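Local atomic coordinates of aminopeptidase N (Francisella tularensis subsp. tularensis, PDB entry 5DLL), a protein that probably removes N-terminal amino acids from peptides as a zinc-dependent aminopeptidase of the M1 family, contributing to the breakdown of intracellular peptides. Residues 198-203 with 275-280; 325-330 with 375-380; 493-498 with 540-545; 362-367 with 389-394. All coordinates share one frame; numbering follows the deposited sequence.

Contact 1 of 4, residues 198-203 with 275-280; sequences LFALVA and MENKGL
Leu-198 lays its CD2 methyl over the side chain of Glu-276, and beside it Asn-277 meets Ala-200. Met-275, Glu-276 and Asn-277 end the sequence GAMEN, the signature of M1 aminopeptidases, so this contact seats that motif on the segment leading into strand 201-204.

The closer half lies at Leu-198 and Ala-200. Leu-198 CG stands anti to its own carbonyl carbon (chi1 -60°), which carries CD2 to 3.5 Å from Glu-276 CG; the two chains run slantwise past each other. Met-275 CE touches the same methyl, 4.0 Å from Leu-198 CD2. Ala-200 CB abuts both CB and CG of Asn-277, with 3.5 Å between the two CB atoms. One weak hydrogen bond joins the backbones, from Lys-278 N to Leu-198 O at 3.4 Å, and Asn-170 reinforces it by bonding to Lys-278 O and Ala-200 N.

Packing is looser toward the strand. Leu-280, which closes the type II turn begun by Asn-277, touches with a single branch, its CD2 lying 4.0 Å from Ala-200 CB.

The Leu-198 methyl thus packs on the stem of Glu-276, while the carboxylate is held elsewhere by a salt bridge from OE2 to Lys-331. That acid lies about 4 Å from the bound zinc at the nearest side-chain atoms; an apolar contact on the stem and a salt bridge at the tip probably help to fix its position beside the metal, consistent with the role of GAMEN in exopeptidase sites.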
loop_
_atom_site.group_PDB
_atom_site.type_symbol
_atom_site.label_atom_id
_atom_site.label_comp_id
_atom_site.label_asym_id
_atom_site.label_seq_id
_atom_site.Cartn_x
_atom_site.Cartn_y
_atom_site.Cartn_z
ATOM N N LEU A 198 0.424 -20.036 1.494
ATOM C CA LEU A 198 1.191 -19.736 0.283
ATOM C C LEU A 198 1.052 -20.800 -0.795
ATOM O O LEU A 198 1.719 -20.721 -1.833
ATOM C CB LEU A 198 2.670 -19.596 0.624
ATOM C CG LEU A 198 2.973 -18.494 1.622
ATOM C CD1 LEU A 198 4.388 -18.674 2.123
ATOM C CD2 LEU A 198 2.765 -17.125 0.994
ATOM N N PHE A 199 0.212 -21.799 -0.560
ATOM C CA PHE A 199 -0.050 -22.799 -1.580
ATOM C C PHE A 199 -0.931 -22.177 -2.662
ATOM O O PHE A 199 -1.860 -21.419 -2.354
ATOM C CB PHE A 199 -0.726 -24.047 -0.996
ATOM C CG PHE A 199 -1.268 -24.965 -2.046
ATOM C CD1 PHE A 199 -2.554 -24.784 -2.544
ATOM C CD2 PHE A 199 -0.483 -25.968 -2.579
ATOM C CE1 PHE A 199 -3.049 -25.602 -3.542
ATOM C CE2 PHE A 199 -0.975 -26.793 -3.577
ATOM C CZ PHE A 199 -2.257 -26.611 -4.059
ATOM N N ALA A 200 -0.635 -22.501 -3.920
ATOM C CA ALA A 200 -1.475 -22.082 -5.042
ATOM C C ALA A 200 -1.540 -23.128 -6.151
ATOM O O ALA A 200 -0.595 -23.901 -6.365
ATOM C CB ALA A 200 -0.994 -20.753 -5.603
ATOM N N LEU A 201 -2.673 -23.130 -6.847
ATOM C CA LEU A 201 -2.887 -23.964 -8.023
ATOM C C LEU A 201 -3.633 -23.143 -9.067
ATOM O O LEU A 201 -4.541 -22.388 -8.728
ATOM C CB LEU A 201 -3.698 -25.208 -7.654
ATOM C CG LEU A 201 -4.112 -26.142 -8.808
ATOM C CD1 LEU A 201 -4.146 -27.596 -8.352
ATOM C CD2 LEU A 201 -5.448 -25.744 -9.431
ATOM N N VAL A 202 -3.241 -23.289 -10.330
ATOM C CA VAL A 202 -3.953 -22.666 -11.447
ATOM C C VAL A 202 -4.003 -23.621 -12.635
ATOM O O VAL A 202 -2.997 -24.239 -12.984
ATOM C CB VAL A 202 -3.274 -21.360 -11.903
ATOM C CG1 VAL A 202 -3.964 -20.804 -13.147
ATOM C CG2 VAL A 202 -3.260 -20.335 -10.776
ATOM N N ALA A 203 -5.175 -23.726 -13.255
ATOM C CA ALA A 203 -5.351 -24.543 -14.454
ATOM C C ALA A 203 -6.296 -23.852 -15.432
ATOM O O ALA A 203 -7.412 -23.480 -15.063
ATOM C CB ALA A 203 -5.883 -25.918 -14.086
ATOM N N MET A 275 -1.151 -11.576 -4.631
ATOM C CA MET A 275 -0.852 -12.574 -3.604
ATOM C C MET A 275 0.506 -13.221 -3.832
ATOM O O MET A 275 0.847 -13.578 -4.956
ATOM C CB MET A 275 -1.954 -13.643 -3.541
ATOM C CG MET A 275 -1.734 -14.716 -2.474
ATOM S SD MET A 275 -1.743 -14.101 -0.770
ATOM C CE MET A 275 -0.608 -15.241 0.028
ATOM N N GLU A 276 1.250 -13.406 -2.741
ATOM C CA GLU A 276 2.654 -13.801 -2.809
ATOM C C GLU A 276 2.886 -15.310 -2.849
ATOM O O GLU A 276 3.889 -15.793 -2.314
ATOM C CB GLU A 276 3.425 -13.215 -1.614
ATOM C CG GLU A 276 3.150 -13.875 -0.266
ATOM C CD GLU A 276 2.284 -13.055 0.667
ATOM O OE1 GLU A 276 1.537 -12.168 0.190
ATOM O OE2 GLU A 276 2.358 -13.324 1.891
ATOM N N ASN A 277 1.994 -16.062 -3.487
ATOM C CA ASN A 277 2.103 -17.522 -3.448
ATOM C C ASN A 277 3.478 -17.936 -3.960
ATOM O O ASN A 277 3.932 -17.434 -4.986
ATOM C CB ASN A 277 0.996 -18.202 -4.261
ATOM C CG ASN A 277 -0.391 -17.750 -3.859
ATOM O OD1 ASN A 277 -1.145 -17.241 -4.685
ATOM N ND2 ASN A 277 -0.736 -17.933 -2.590
ATOM N N LYS A 278 4.139 -18.829 -3.227
ATOM C CA LYS A 278 5.536 -19.169 -3.479
ATOM C C LYS A 278 5.754 -19.684 -4.906
ATOM O O LYS A 278 5.206 -20.713 -5.295
ATOM C CB LYS A 278 6.013 -20.195 -2.447
ATOM C CG LYS A 278 7.430 -20.728 -2.631
ATOM C CD LYS A 278 8.489 -19.643 -2.528
ATOM C CE LYS A 278 9.887 -20.239 -2.381
ATOM N NZ LYS A 278 10.212 -20.533 -0.956
ATOM N N GLY A 279 6.537 -18.934 -5.683
ATOM C CA GLY A 279 6.881 -19.307 -7.056
ATOM C C GLY A 279 5.776 -19.051 -8.067
ATOM O O GLY A 279 5.944 -19.293 -9.264
ATOM N N LEU A 280 4.649 -18.535 -7.590
ATOM C CA LEU A 280 3.424 -18.486 -8.377
ATOM C C LEU A 280 2.564 -17.353 -7.839
ATOM O O LEU A 280 1.556 -17.567 -7.176
ATOM C CB LEU A 280 2.690 -19.834 -8.300
ATOM C CG LEU A 280 1.388 -19.999 -9.094
ATOM C CD1 LEU A 280 1.509 -19.499 -10.524
ATOM C CD2 LEU A 280 0.957 -21.454 -9.081
#

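Contact 2 of 4, residues 325-330 with 375-380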
loop_
_atom_site.group_PDB
_atom_site.type_symbol
_atom_site.label_atom_id
_atom_site.label_comp_id
_atom_site.label_asym_id
_atom_site.label_seq_id
_atom_site.Cartn_x
_atom_site.Cartn_y
_atom_site.Cartn_z
ATOM N N TRP A 325 -0.946 -14.785 13.213
ATOM C CA TRP A 325 -1.418 -13.624 12.451
ATOM C C TRP A 325 -1.370 -12.294 13.217
ATOM O O TRP A 325 -1.716 -11.255 12.656
ATOM C CB TRP A 325 -2.830 -13.880 11.921
ATOM C CG TRP A 325 -2.902 -15.076 11.019
ATOM C CD1 TRP A 325 -3.513 -16.270 11.284
ATOM C CD2 TRP A 325 -2.324 -15.201 9.714
ATOM N NE1 TRP A 325 -3.358 -17.127 10.218
ATOM C CE2 TRP A 325 -2.631 -16.496 9.242
ATOM C CE3 TRP A 325 -1.580 -14.342 8.898
ATOM C CZ2 TRP A 325 -2.220 -16.951 7.987
ATOM C CZ3 TRP A 325 -1.170 -14.795 7.650
ATOM C CH2 TRP A 325 -1.489 -16.088 7.207
ATOM N N PHE A 326 -0.947 -12.318 14.483
ATOM C CA PHE A 326 -0.661 -11.077 15.232
ATOM C C PHE A 326 0.693 -10.524 14.780
ATOM O O PHE A 326 0.982 -9.328 14.900
ATOM C CB PHE A 326 -0.625 -11.329 16.747
ATOM C CG PHE A 326 -1.902 -11.893 17.309
ATOM C CD1 PHE A 326 -2.103 -13.268 17.386
ATOM C CD2 PHE A 326 -2.898 -11.050 17.781
ATOM C CE1 PHE A 326 -3.275 -13.788 17.912
ATOM C CE2 PHE A 326 -4.073 -11.562 18.311
ATOM C CZ PHE A 326 -4.261 -12.935 18.377
ATOM N N GLN A 327 1.503 -11.431 14.241
ATOM C CA GLN A 327 2.849 -11.155 13.775
ATOM C C GLN A 327 2.877 -10.615 12.332
ATOM O O GLN A 327 3.889 -10.727 11.640
ATOM C CB GLN A 327 3.667 -12.456 13.884
ATOM C CG GLN A 327 4.685 -12.509 15.014
ATOM C CD GLN A 327 4.129 -12.226 16.401
ATOM O OE1 GLN A 327 4.591 -11.319 17.095
ATOM N NE2 GLN A 327 3.158 -13.015 16.819
ATOM N N LEU A 328 1.784 -9.993 11.901
ATOM C CA LEU A 328 1.614 -9.576 10.509
ATOM C C LEU A 328 2.372 -8.282 10.186
ATOM O O LEU A 328 2.670 -8.009 9.021
ATOM C CB LEU A 328 0.118 -9.418 10.199
ATOM C CG LEU A 328 -0.410 -9.856 8.828
ATOM C CD1 LEU A 328 0.133 -11.208 8.397
ATOM C CD2 LEU A 328 -1.926 -9.896 8.873
ATOM N N SER A 329 2.689 -7.493 11.214
ATOM C CA SER A 329 3.539 -6.300 11.058
ATOM C C SER A 329 5.002 -6.641 10.737
ATOM O O SER A 329 5.780 -5.754 10.379
ATOM C CB SER A 329 3.489 -5.437 12.321
ATOM O OG SER A 329 4.022 -6.131 13.438
ATOM N N LEU A 330 5.373 -7.914 10.900
ATOM C CA LEU A 330 6.668 -8.432 10.457
ATOM C C LEU A 330 6.602 -9.006 9.032
ATOM O O LEU A 330 7.483 -8.726 8.217
ATOM C CB LEU A 330 7.168 -9.510 11.422
ATOM C CG LEU A 330 8.469 -10.216 11.022
ATOM C CD1 LEU A 330 9.612 -9.216 10.938
ATOM C CD2 LEU A 330 8.790 -11.339 11.994
ATOM N N PRO A 375 -2.136 -1.235 18.555
ATOM C CA PRO A 375 -0.702 -1.353 18.287
ATOM C C PRO A 375 -0.462 -2.113 16.987
ATOM O O PRO A 375 -1.392 -2.717 16.445
ATOM C CB PRO A 375 -0.169 -2.158 19.490
ATOM C CG PRO A 375 -1.339 -2.416 20.391
ATOM C CD PRO A 375 -2.573 -2.211 19.569
ATOM N N ILE A 376 0.770 -2.092 16.491
ATOM C CA ILE A 376 1.100 -2.825 15.262
ATOM C C ILE A 376 1.064 -4.346 15.488
ATOM O O ILE A 376 0.839 -5.117 14.542
ATOM C CB ILE A 376 2.444 -2.363 14.645
ATOM C CG1 ILE A 376 3.633 -2.705 15.552
ATOM C CG2 ILE A 376 2.392 -0.868 14.349
ATOM C CD1 ILE A 376 4.985 -2.485 14.902
ATOM N N ARG A 377 1.288 -4.763 16.737
ATOM C CA ARG A 377 1.029 -6.139 17.162
ATOM C C ARG A 377 -0.039 -6.126 18.263
ATOM O O ARG A 377 0.284 -5.972 19.450
ATOM C CB ARG A 377 2.308 -6.819 17.655
ATOM C CG ARG A 377 2.124 -8.293 17.996
ATOM C CD ARG A 377 3.356 -8.873 18.663
ATOM N NE ARG A 377 3.707 -8.117 19.861
ATOM C CZ ARG A 377 4.896 -8.139 20.460
ATOM N NH1 ARG A 377 5.887 -8.899 19.993
ATOM N NH2 ARG A 377 5.091 -7.388 21.540
ATOM N N PRO A 378 -1.321 -6.274 17.868
ATOM C CA PRO A 378 -2.423 -6.336 18.833
ATOM C C PRO A 378 -2.321 -7.533 19.781
ATOM O O PRO A 378 -1.629 -8.506 19.472
ATOM C CB PRO A 378 -3.667 -6.469 17.944
ATOM C CG PRO A 378 -3.259 -5.945 16.612
ATOM C CD PRO A 378 -1.812 -6.303 16.475
ATOM N N GLU A 379 -2.999 -7.443 20.926
ATOM C CA GLU A 379 -3.083 -8.550 21.889
ATOM C C GLU A 379 -4.377 -9.365 21.715
ATOM O O GLU A 379 -4.594 -10.348 22.431
ATOM C CB GLU A 379 -2.970 -8.021 23.332
ATOM C CG GLU A 379 -1.538 -7.817 23.822
ATOM C CD GLU A 379 -0.848 -9.116 24.228
ATOM O OE1 GLU A 379 -1.357 -9.818 25.128
ATOM O OE2 GLU A 379 0.216 -9.435 23.655
ATOM N N SER A 380 -5.222 -8.955 20.765
ATOM C CA SER A 380 -6.483 -9.637 20.497
ATOM C C SER A 380 -7.021 -9.298 19.115
ATOM O O SER A 380 -6.668 -8.265 18.543
ATOM C CB SER A 380 -7.533 -9.233 21.530
ATOM O OG SER A 380 -7.872 -7.863 21.392
#
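The start of helix 328-346, the helix that carries the zinc ligand Glu-332, rests here on the irregular loop 375-380 of the M1 peptidase domain. Phe-326, Gln-327 at the N-cap position and Ser-329 in the first turn make the contact.

Phe-326 reaches the loop with the CD2-CE2 side of its ring: CD2 comes within 3.3 Å of Pro-378 O, and CE2 lies 3.8 Å from Ser-380 N, both partners approaching obliquely. Tyr-381 and Phe-387 add edge-to-face contacts to the same ring.

Gln-327 and Arg-377 run side by side in the same direction. Arg-377 leaves the backbone with CG anti to N (chi1 -175°) and continues straight to CD, where it meets Gln-327 OE1 at 3.2 Å. The amide oxygen sits near the guanidinium plane, at its edge, with NH1 at 4.0 Å, and the two planes stand 60° apart. Nearer the backbone, Arg-377 CG lies 3.5 Å from Phe-326 O. Ser-329 faces Ile-376, its CB 3.5 Å from Ile-376 O and 4.0 Å from Ile-376 CB.

No hydrogen bond crosses between the segments, and the polar ends find partners beyond them. Arg-377 NH1 forms a salt bridge with Asp-431, and Gln-327 OE1 takes a weak hydrogen bond from Cys-430 N. The loop therefore holds the helix start mainly through carbon surfaces and backbone carbonyls. The arginine is turned past the glutamine toward helix 430-439, and its charge is answered there, so that the contact depends on shape more than on directed bonds.

Contact 3 of 4, residues 493-498 with 540-545; sequences LHIPVK and FSAPVK
Ser-541 grips the start of strand 495-502 by its hydroxyl, and Ala-542 fills in next to it with a methyl. The contact lies in the domain with an Ig-like fold, where the connection between strands 533-535 and 545-547 passes along strand 495-502.

The polar part of the contact rests on one side-chain atom. Ser-541 OG lies between its own backbone N and carbonyl carbon (chi1 59°), an orientation that faces it toward the strand, and donates to Pro-496 O at 2.9 Å. The donor meets this oxygen at a C=O...O angle of 135°, tilted 26° from the carbonyl plane. The same hydroxyl accepts a weak hydrogen bond from Lys-498 N at 3.4 Å. One serine thus bridges a carbonyl and an amide two residues apart. The extended side chain of Lys-498 runs off to a salt bridge between NZ and Asp-539.

The apolar part is small. Ile-495 turns its CG2 branch onto Ala-542 CB, 3.5 Å away, and the Pro-496 ring joins from the side with CD at 4.3 Å from Ala-542 CB. At the other end, Lys-498 CB lies 3.9 Å from Ser-541 CB. Pro-496 and Pro-543 both reach Met-402 of helix 390-423, which places the contact where this domain meets the peptidase domain.

Because its hydroxyl acts both as donor and as acceptor, the serine joins two backbone groups of the strand to the loop through one atom. The firmer bond is the one to the proline carbonyl; the bond from Lys-498 N to the hydroxyl is the weaker of the two.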
loop_
_atom_site.group_PDB
_atom_site.type_symbol
_atom_site.label_atom_id
_atom_site.label_comp_id
_atom_site.label_asym_id
_atom_site.label_seq_id
_atom_site.Cartn_x
_atom_site.Cartn_y
_atom_site.Cartn_z
ATOM N N LEU A 493 9.287 5.545 24.756
ATOM C CA LEU A 493 9.807 4.717 23.669
ATOM C C LEU A 493 11.253 5.062 23.295
ATOM O O LEU A 493 11.827 6.035 23.784
ATOM C CB LEU A 493 8.922 4.880 22.431
ATOM C CG LEU A 493 7.441 4.556 22.622
ATOM C CD1 LEU A 493 6.609 5.144 21.493
ATOM C CD2 LEU A 493 7.243 3.052 22.719
ATOM N N HIS A 494 11.822 4.241 22.417
ATOM C CA HIS A 494 13.134 4.476 21.831
ATOM C C HIS A 494 12.934 5.258 20.526
ATOM O O HIS A 494 12.504 4.689 19.519
ATOM C CB HIS A 494 13.799 3.123 21.551
ATOM C CG HIS A 494 15.268 3.203 21.268
ATOM N ND1 HIS A 494 16.121 2.145 21.496
ATOM C CD2 HIS A 494 16.035 4.207 20.783
ATOM C CE1 HIS A 494 17.350 2.491 21.158
ATOM N NE2 HIS A 494 17.325 3.739 20.725
ATOM N N ILE A 495 13.233 6.560 20.551
ATOM C CA ILE A 495 13.039 7.430 19.380
ATOM C C ILE A 495 14.391 7.808 18.770
ATOM O O ILE A 495 15.228 8.398 19.455
ATOM C CB ILE A 495 12.312 8.762 19.722
ATOM C CG1 ILE A 495 11.238 8.592 20.807
ATOM C CG2 ILE A 495 11.710 9.379 18.464
ATOM C CD1 ILE A 495 10.064 7.726 20.417
ATOM N N PRO A 496 14.614 7.471 17.485
ATOM C CA PRO A 496 15.776 7.979 16.765
ATOM C C PRO A 496 15.477 9.330 16.121
ATOM O O PRO A 496 14.487 9.463 15.395
ATOM C CB PRO A 496 16.017 6.915 15.695
ATOM C CG PRO A 496 14.672 6.348 15.421
ATOM C CD PRO A 496 13.852 6.506 16.675
ATOM N N VAL A 497 16.330 10.315 16.399
ATOM C CA VAL A 497 16.186 11.661 15.851
ATOM C C VAL A 497 17.351 11.967 14.916
ATOM O O VAL A 497 18.432 12.355 15.363
ATOM C CB VAL A 497 16.146 12.723 16.967
ATOM C CG1 VAL A 497 15.595 14.036 16.424
ATOM C CG2 VAL A 497 15.313 12.234 18.142
ATOM N N LYS A 498 17.123 11.779 13.618
ATOM C CA LYS A 498 18.121 12.093 12.598
ATOM C C LYS A 498 18.137 13.601 12.397
ATOM O O LYS A 498 17.102 14.203 12.098
ATOM C CB LYS A 498 17.800 11.378 11.284
ATOM C CG LYS A 498 18.919 11.451 10.262
ATOM C CD LYS A 498 18.548 10.753 8.967
ATOM C CE LYS A 498 19.558 11.077 7.876
ATOM N NZ LYS A 498 19.196 10.456 6.574
ATOM N N PHE A 540 11.640 12.015 8.257
ATOM C CA PHE A 540 10.603 11.539 9.173
ATOM C C PHE A 540 11.124 10.310 9.923
ATOM O O PHE A 540 10.590 9.201 9.792
ATOM C CB PHE A 540 9.325 11.238 8.380
ATOM C CG PHE A 540 8.082 11.145 9.218
ATOM C CD1 PHE A 540 7.602 12.256 9.899
ATOM C CD2 PHE A 540 7.365 9.954 9.291
ATOM C CE1 PHE A 540 6.444 12.176 10.656
ATOM C CE2 PHE A 540 6.208 9.869 10.045
ATOM C CZ PHE A 540 5.747 10.981 10.727
ATOM N N SER A 541 12.187 10.521 10.699
ATOM C CA SER A 541 12.939 9.420 11.304
ATOM C C SER A 541 12.112 8.585 12.283
ATOM O O SER A 541 12.377 7.394 12.448
ATOM C CB SER A 541 14.214 9.939 11.984
ATOM O OG SER A 541 13.927 10.892 12.988
ATOM N N ALA A 542 11.117 9.214 12.913
ATOM C CA ALA A 542 10.173 8.529 13.802
ATOM C C ALA A 542 8.727 8.956 13.491
ATOM O O ALA A 542 8.492 10.117 13.141
ATOM C CB ALA A 542 10.512 8.832 15.254
ATOM N N PRO A 543 7.754 8.025 13.624
ATOM C CA PRO A 543 6.342 8.334 13.384
ATOM C C PRO A 543 5.688 9.087 14.550
ATOM O O PRO A 543 4.933 8.503 15.335
ATOM C CB PRO A 543 5.716 6.949 13.186
ATOM C CG PRO A 543 6.548 6.049 14.026
ATOM C CD PRO A 543 7.943 6.604 13.977
ATOM N N VAL A 544 5.974 10.384 14.631
ATOM C CA VAL A 544 5.558 11.222 15.756
ATOM C C VAL A 544 5.074 12.597 15.292
ATOM O O VAL A 544 5.454 13.066 14.212
ATOM C CB VAL A 544 6.721 11.420 16.757
ATOM C CG1 VAL A 544 7.160 10.089 17.345
ATOM C CG2 VAL A 544 7.908 12.114 16.098
ATOM N N LYS A 545 4.220 13.224 16.105
ATOM C CA LYS A 545 3.919 14.653 15.967
ATOM C C LYS A 545 5.049 15.429 16.632
ATOM O O LYS A 545 5.650 14.957 17.600
ATOM C CB LYS A 545 2.593 15.030 16.632
ATOM C CG LYS A 545 1.346 14.439 15.991
ATOM C CD LYS A 545 0.101 15.225 16.393
ATOM C CE LYS A 545 -1.138 14.344 16.511
ATOM N NZ LYS A 545 -1.580 13.762 15.213
#

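Contact 4 of 4, residues 362-367 with 389-394; sequences SAQFAE and TVTVYN
Val-390 sets its CG2 methyl over the backbone of helix 349-369 at Gln-364, 3.6 Å from CA, and also lies 4.1 Å from Ala-363 CB. The helix pair crosses with a signed angle of -131° between the short segments, and the first turn of helix 390-423 packs against the last turns of helix 349-369.

Around this apolar centre Glu-367 and Gln-364 both reach Thr-391. Glu-367 projects with CG anti to its backbone N (chi1 -173°) and the chain extended, which brings OE1 to the beginning of the second helix. There OE1 takes two bonds from one residue: Thr-391 N at 3.1 Å, arriving nearly in line with the C-O bond, and Thr-391 OG1 at 2.6 Å, on the anti side and 35° out of the carboxylate plane. The other oxygen, OE2, rests against Thr-389 CG2 at 3.4 Å. Thr-391 OG1 also accepts from Gln-364 NE2 at 3.0 Å, the two side chains crossing at about a right angle. Gln-364 NE2 has a second partner in Asp-368.

At the N-cap, Thr-389 OG1 accepts a weak capping bond from Val-392 N and is hydrogen-bonded to His-374. The N-terminal ends of helices carry amides not used by the preceding turn, and here the carboxylate of a separate helix occupies one of them.

The result is a directed chain from Gln-364 NE2 through the threonine hydroxyl to Glu-367 OE1. A negative group beside the positive end of a helix would probably be stabilised, which may favour the ionised form of Glu-367.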
loop_
_atom_site.group_PDB
_atom_site.type_symbol
_atom_site.label_atom_id
_atom_site.label_comp_id
_atom_site.label_asym_id
_atom_site.label_seq_id
_atom_site.Cartn_x
_atom_site.Cartn_y
_atom_site.Cartn_z
ATOM N N SER A 362 -1.729 11.336 7.428
ATOM C CA SER A 362 -3.153 11.301 7.096
ATOM C C SER A 362 -3.856 10.134 7.795
ATOM O O SER A 362 -4.473 10.321 8.841
ATOM C CB SER A 362 -3.352 11.233 5.577
ATOM O OG SER A 362 -4.724 11.264 5.241
ATOM N N ALA A 363 -3.722 8.930 7.244
ATOM C CA ALA A 363 -4.548 7.786 7.647
ATOM C C ALA A 363 -4.128 7.153 8.970
ATOM O O ALA A 363 -4.974 6.865 9.817
ATOM C CB ALA A 363 -4.543 6.733 6.551
ATOM N N GLN A 364 -2.829 6.930 9.143
ATOM C CA GLN A 364 -2.330 6.194 10.306
ATOM C C GLN A 364 -2.550 6.990 11.587
ATOM O O GLN A 364 -3.077 6.464 12.568
ATOM C CB GLN A 364 -0.849 5.850 10.136
ATOM C CG GLN A 364 -0.370 4.673 10.974
ATOM C CD GLN A 364 -0.222 5.009 12.447
ATOM O OE1 GLN A 364 0.328 6.050 12.809
ATOM N NE2 GLN A 364 -0.715 4.125 13.306
ATOM N N PHE A 365 -2.142 8.255 11.570
ATOM C CA PHE A 365 -2.404 9.169 12.682
ATOM C C PHE A 365 -3.903 9.261 12.962
ATOM O O PHE A 365 -4.316 9.282 14.122
ATOM C CB PHE A 365 -1.836 10.563 12.381
ATOM C CG PHE A 365 -0.354 10.710 12.658
ATOM C CD1 PHE A 365 0.489 9.605 12.772
ATOM C CD2 PHE A 365 0.204 11.979 12.777
ATOM C CE1 PHE A 365 1.842 9.768 13.016
ATOM C CE2 PHE A 365 1.557 12.143 13.021
ATOM C CZ PHE A 365 2.376 11.037 13.140
ATOM N N ALA A 366 -4.708 9.305 11.900
ATOM C CA ALA A 366 -6.171 9.360 12.030
ATOM C C ALA A 366 -6.746 8.093 12.664
ATOM O O ALA A 366 -7.719 8.160 13.420
ATOM C CB ALA A 366 -6.822 9.611 10.676
ATOM N N GLU A 367 -6.146 6.945 12.345
ATOM C CA GLU A 367 -6.536 5.665 12.936
ATOM C C GLU A 367 -6.153 5.573 14.418
ATOM O O GLU A 367 -6.919 5.040 15.223
ATOM C CB GLU A 367 -5.903 4.510 12.158
ATOM C CG GLU A 367 -6.375 3.128 12.588
ATOM C CD GLU A 367 -5.977 2.045 11.602
ATOM O OE1 GLU A 367 -4.769 1.922 11.298
ATOM O OE2 GLU A 367 -6.873 1.315 11.135
ATOM N N THR A 389 -4.723 -3.092 8.276
ATOM C CA THR A 389 -4.831 -1.663 8.568
ATOM C C THR A 389 -3.514 -0.958 8.294
ATOM O O THR A 389 -2.455 -1.590 8.279
ATOM C CB THR A 389 -5.174 -1.427 10.050
ATOM O OG1 THR A 389 -4.192 -2.061 10.879
ATOM C CG2 THR A 389 -6.542 -1.986 10.383
ATOM N N VAL A 390 -3.587 0.356 8.089
ATOM C CA VAL A 390 -2.387 1.176 7.883
ATOM C C VAL A 390 -1.445 1.159 9.092
ATOM O O VAL A 390 -0.228 1.215 8.937
ATOM C CB VAL A 390 -2.728 2.634 7.486
ATOM C CG1 VAL A 390 -3.411 2.661 6.128
ATOM C CG2 VAL A 390 -3.600 3.319 8.531
ATOM N N THR A 391 -2.002 1.068 10.294
ATOM C CA THR A 391 -1.194 0.863 11.492
ATOM C C THR A 391 -0.301 -0.379 11.361
ATOM O O THR A 391 0.909 -0.295 11.542
ATOM C CB THR A 391 -2.085 0.723 12.741
ATOM O OG1 THR A 391 -2.755 1.967 12.992
ATOM C CG2 THR A 391 -1.261 0.324 13.968
ATOM N N VAL A 392 -0.897 -1.522 11.040
ATOM C CA VAL A 392 -0.159 -2.788 10.995
ATOM C C VAL A 392 0.844 -2.832 9.829
ATOM O O VAL A 392 1.969 -3.298 9.995
ATOM C CB VAL A 392 -1.123 -3.997 10.915
ATOM C CG1 VAL A 392 -0.368 -5.302 10.682
ATOM C CG2 VAL A 392 -1.957 -4.100 12.184
ATOM N N TYR A 393 0.436 -2.339 8.661
ATOM C CA TYR A 393 1.266 -2.415 7.453
ATOM C C TYR A 393 2.252 -1.254 7.346
ATOM O O TYR A 393 3.468 -1.461 7.269
ATOM C CB TYR A 393 0.380 -2.440 6.201
ATOM C CG TYR A 393 -0.240 -3.788 5.908
ATOM C CD1 TYR A 393 -0.995 -4.460 6.874
ATOM C CD2 TYR A 393 -0.082 -4.394 4.660
ATOM C CE1 TYR A 393 -1.564 -5.694 6.608
ATOM C CE2 TYR A 393 -0.654 -5.627 4.386
ATOM C CZ TYR A 393 -1.395 -6.272 5.362
ATOM O OH TYR A 393 -1.962 -7.496 5.097
ATOM N N ASN A 394 1.716 -0.037 7.341
ATOM C CA ASN A 394 2.499 1.156 7.032
ATOM C C ASN A 394 3.296 1.690 8.224
ATOM O O ASN A 394 4.455 2.068 8.060
ATOM C CB ASN A 394 1.602 2.239 6.427
ATOM C CG ASN A 394 0.823 1.739 5.218
ATOM O OD1 ASN A 394 -0.351 1.398 5.321
ATOM N ND2 ASN A 394 1.482 1.673 4.072
#

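Along the chain contact 1 comes first, contacts 2 and 4 interleave, and contact 3 closes the series. Contacts 2 and 4 have centres 13 Å apart and touch, for instance through Ile-376 CG2 and Thr-391 O, 3.2 Å apart; both lie in the M1 peptidase domain, on the consecutive helices 328-346 and 349-369 and on helix 390-423. Contact 3, in the Ig-like domain, reaches contact 4 where Phe-365 meets Phe-540, Val-544 and Lys-545. Contact 1 lies beside the zinc, 24 Å from contact 2 and 38 Å from contact 3 between centres. Contacts 2, 4 and 3 form a touching series into the Ig-like domain, while contact 1 stands apart, nearest atoms about 7 Å from contact 2.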